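Local coordinates for protein SAM-dependent O-methyltransferase (Thermotoga maritima, PDB 1O54) that probably methylates N1 of adenosine 58 in tRNA, using S-adenosyl-L-methionine as methyl donor, at residues 57-65 against 74-82. Residues are numbered along the deposited sequence; the frame is centred on the assembly and turned at random.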
loop_
_atom_site.group_PDB
_atom_site.type_symbol
_atom_site.label_atom_id
_atom_site.label_comp_id
_atom_site.label_asym_id
_atom_site.label_seq_id
_atom_site.Cartn_x
_atom_site.Cartn_y
_atom_site.Cartn_z
ATOM N N GLU A 57 -4.442 -14.456 42.806
ATOM C CA GLU A 57 -3.894 -13.105 42.977
ATOM C C GLU A 57 -4.668 -12.063 42.210
ATOM O O GLU A 57 -4.792 -10.931 42.654
ATOM C CB GLU A 57 -2.428 -13.037 42.523
ATOM C CG GLU A 57 -1.475 -13.941 43.286
ATOM C CD GLU A 57 -0.011 -13.599 43.019
ATOM O OE1 GLU A 57 0.337 -12.397 43.050
ATOM O OE2 GLU A 57 0.800 -14.527 42.796
ATOM N N VAL A 58 -5.165 -12.433 41.027
ATOM C CA VAL A 58 -5.892 -11.511 40.204
ATOM C C VAL A 58 -7.148 -10.997 40.901
ATOM O O VAL A 58 -7.484 -9.826 40.753
ATOM C CB VAL A 58 -6.242 -12.124 38.819
ATOM C CG1 VAL A 58 -7.048 -11.160 38.016
ATOM C CG2 VAL A 58 -4.953 -12.500 38.088
ATOM N N PHE A 59 -7.816 -11.853 41.683
ATOM C CA PHE A 59 -9.016 -11.412 42.409
ATOM C C PHE A 59 -8.713 -10.324 43.458
ATOM O O PHE A 59 -9.628 -9.616 43.899
ATOM C CB PHE A 59 -9.719 -12.566 43.104
ATOM C CG PHE A 59 -10.205 -13.634 42.177
ATOM C CD1 PHE A 59 -9.605 -14.872 42.163
ATOM C CD2 PHE A 59 -11.256 -13.398 41.312
ATOM C CE1 PHE A 59 -10.049 -15.882 41.302
ATOM C CE2 PHE A 59 -11.699 -14.410 40.431
ATOM C CZ PHE A 59 -11.093 -15.657 40.452
ATOM N N GLU A 60 -7.453 -10.204 43.850
ATOM C CA GLU A 60 -7.034 -9.178 44.835
ATOM C C GLU A 60 -6.407 -7.962 44.196
ATOM O O GLU A 60 -5.777 -7.151 44.900
ATOM C CB GLU A 60 -6.023 -9.767 45.784
ATOM C CG GLU A 60 -6.378 -11.132 46.316
ATOM C CD GLU A 60 -7.701 -11.130 47.069
ATOM O OE1 GLU A 60 -8.487 -10.153 46.990
ATOM O OE2 GLU A 60 -7.945 -12.120 47.718
ATOM N N LYS A 61 -6.541 -7.873 42.869
ATOM C CA LYS A 61 -5.981 -6.784 42.086
ATOM C C LYS A 61 -7.123 -6.195 41.274
ATOM O O LYS A 61 -8.297 -6.368 41.627
ATOM C CB LYS A 61 -4.850 -7.314 41.196
ATOM C CG LYS A 61 -3.730 -8.053 41.940
ATOM C CD LYS A 61 -2.519 -7.193 42.187
ATOM C CE LYS A 61 -1.279 -8.025 42.544
ATOM N NZ LYS A 61 -0.039 -7.234 42.282
ATOM N N GLY A 62 -6.825 -5.513 40.179
ATOM C CA GLY A 62 -7.829 -4.794 39.403
ATOM C C GLY A 62 -7.221 -4.476 38.043
ATOM O O GLY A 62 -6.008 -4.662 37.883
ATOM N N PRO A 63 -8.004 -4.032 37.059
ATOM C CA PRO A 63 -7.433 -3.697 35.774
ATOM C C PRO A 63 -6.407 -2.579 35.904
ATOM O O PRO A 63 -6.630 -1.597 36.645
ATOM C CB PRO A 63 -8.643 -3.266 34.938
ATOM C CG PRO A 63 -9.783 -3.814 35.645
ATOM C CD PRO A 63 -9.469 -3.831 37.052
ATOM N N GLY A 64 -5.298 -2.752 35.197
ATOM C CA GLY A 64 -4.222 -1.795 35.180
ATOM C C GLY A 64 -3.177 -2.097 36.229
ATOM O O GLY A 64 -2.140 -1.477 36.227
ATOM N N GLU A 65 -3.446 -3.050 37.107
ATOM C CA GLU A 65 -2.475 -3.425 38.136
ATOM C C GLU A 65 -1.504 -4.510 37.659
ATOM O O GLU A 65 -1.805 -5.296 36.760
ATOM C CB GLU A 65 -3.189 -3.893 39.408
ATOM C CG GLU A 65 -4.031 -2.826 40.075
ATOM C CD GLU A 65 -4.648 -3.292 41.399
ATOM O OE1 GLU A 65 -4.026 -4.079 42.151
ATOM O OE2 GLU A 65 -5.758 -2.869 41.690
ATOM N N LYS A 74 7.146 -9.325 35.082
ATOM C CA LYS A 74 6.086 -8.351 35.345
ATOM C C LYS A 74 5.061 -8.347 34.210
ATOM O O LYS A 74 5.405 -8.121 33.035
ATOM C CB LYS A 74 6.694 -6.939 35.489
ATOM C CG LYS A 74 5.696 -5.850 35.924
ATOM C CD LYS A 74 6.329 -4.446 35.945
ATOM C CE LYS A 74 6.530 -3.910 34.538
ATOM N NZ LYS A 74 7.104 -2.549 34.510
ATOM N N GLY A 75 3.799 -8.568 34.562
ATOM C CA GLY A 75 2.703 -8.394 33.620
ATOM C C GLY A 75 1.652 -7.463 34.174
ATOM O O GLY A 75 1.718 -7.059 35.327
ATOM N N TYR A 76 0.677 -7.134 33.342
ATOM C CA TYR A 76 -0.432 -6.273 33.730
ATOM C C TYR A 76 -1.771 -6.947 33.462
ATOM O O TYR A 76 -1.952 -7.616 32.449
ATOM C CB TYR A 76 -0.341 -4.978 32.931
ATOM C CG TYR A 76 0.793 -4.119 33.381
ATOM C CD1 TYR A 76 2.022 -4.164 32.735
ATOM C CD2 TYR A 76 0.637 -3.246 34.449
ATOM C CE1 TYR A 76 3.065 -3.344 33.147
ATOM C CE2 TYR A 76 1.672 -2.439 34.877
ATOM C CZ TYR A 76 2.887 -2.496 34.220
ATOM O OH TYR A 76 3.909 -1.676 34.645
ATOM N N ILE A 77 -2.742 -6.709 34.349
ATOM C CA ILE A 77 -4.102 -7.254 34.208
ATOM C C ILE A 77 -4.928 -6.253 33.442
ATOM O O ILE A 77 -4.975 -5.056 33.800
ATOM C CB ILE A 77 -4.734 -7.451 35.621
ATOM C CG1 ILE A 77 -3.914 -8.430 36.466
ATOM C CG2 ILE A 77 -6.182 -7.920 35.505
ATOM C CD1 ILE A 77 -4.094 -8.219 37.988
ATOM N N LEU A 78 -5.575 -6.734 32.375
ATOM C CA LEU A 78 -6.382 -5.907 31.492
ATOM C C LEU A 78 -7.727 -6.583 31.250
ATOM O O LEU A 78 -7.864 -7.799 31.424
ATOM C CB LEU A 78 -5.673 -5.658 30.143
ATOM C CG LEU A 78 -4.269 -5.027 30.228
ATOM C CD1 LEU A 78 -3.631 -4.959 28.879
ATOM C CD2 LEU A 78 -4.280 -3.621 30.866
ATOM N N ILE A 79 -8.695 -5.769 30.851
ATOM C CA ILE A 79 -9.986 -6.254 30.443
ATOM C C ILE A 79 -9.853 -6.378 28.922
ATOM O O ILE A 79 -9.544 -5.411 28.248
ATOM C CB ILE A 79 -11.114 -5.265 30.777
ATOM C CG1 ILE A 79 -11.227 -5.027 32.297
ATOM C CG2 ILE A 79 -12.439 -5.801 30.237
ATOM C CD1 ILE A 79 -11.403 -6.250 33.113
ATOM N N PRO A 80 -10.067 -7.553 28.372
ATOM C CA PRO A 80 -9.966 -7.712 26.916
ATOM C C PRO A 80 -10.992 -6.883 26.167
ATOM O O PRO A 80 -12.145 -6.723 26.612
ATOM C CB PRO A 80 -10.248 -9.206 26.677
ATOM C CG PRO A 80 -10.558 -9.791 27.955
ATOM C CD PRO A 80 -10.485 -8.772 29.041
ATOM N N SER A 81 -10.558 -6.373 25.034
ATOM C CA SER A 81 -11.465 -5.688 24.103
ATOM C C SER A 81 -12.124 -6.743 23.219
ATOM O O SER A 81 -11.707 -7.903 23.166
ATOM C CB SER A 81 -10.712 -4.686 23.227
ATOM O OG SER A 81 -9.722 -5.347 22.449
ATOM N N LEU A 82 -13.126 -6.307 22.467
ATOM C CA LEU A 82 -13.718 -7.168 21.473
ATOM C C LEU A 82 -12.667 -7.581 20.462
ATOM O O LEU A 82 -12.601 -8.731 20.113
ATOM C CB LEU A 82 -14.894 -6.455 20.839
ATOM C CG LEU A 82 -15.606 -7.240 19.747
ATOM C CD1 LEU A 82 -16.101 -8.563 20.263
ATOM C CD2 LEU A 82 -16.743 -6.437 19.159
#
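Ile77 sends CG1 away from its own carbonyl carbon (chi1 -60°), and a nearly extended chi2 carries CD1 toward Val58, Lys61 and the carbonyl oxygen of Glu65. There CD1 presses on Lys61 CB at 3.4 Å, tighter than usual for two carbons. The two side chains cross at about a right angle. In Val58 the CG1 methyl points opposite the backbone N (chi1 178°), and this methyl lies 4.2 Å from Ile77 CD1. Val58 also touches Leu20 and Leu40, and Leu28 of strand 25-30 packs on Ile77 as well. With an alanine here in place of Ile77, Lys61 CB and Val58 CG1 would probably face a gap and lose their apolar partner on the strand.

The backbone of Ile77 is held at both ends. Gly64 N donates to Ile77 O at 2.7 Å, and Ile77 N donates to Glu65 O at 2.9 Å. Both bonds are nearly straight. They dock the type II turn Gly62-Glu65 on strand 74-78, an inner strand of the small antiparallel N-terminal sheet. Strand 66-68 follows the turn and continues the antiparallel pairing through Ile67 and Gly75. Gly64 has a positive phi of 92°, where a side chain would be jammed against the preceding carbonyl.

Within the turn, Pro63 CG meets Ile79 CG1 at 3.8 Å. On the other side of Ile77 along the strand, Gly64 O sits at the edge of the Tyr76 ring, near its plane, 3.7 Å from CD2. Tyr76 OH is hydrogen-bonded to Arg272 O of the second subunit, which ties this strand to the assembly, while Lys61 NZ is hydrogen-bonded to Ile66 O and Glu65 OE2 to ND1 of His11, a residue of the expression tag.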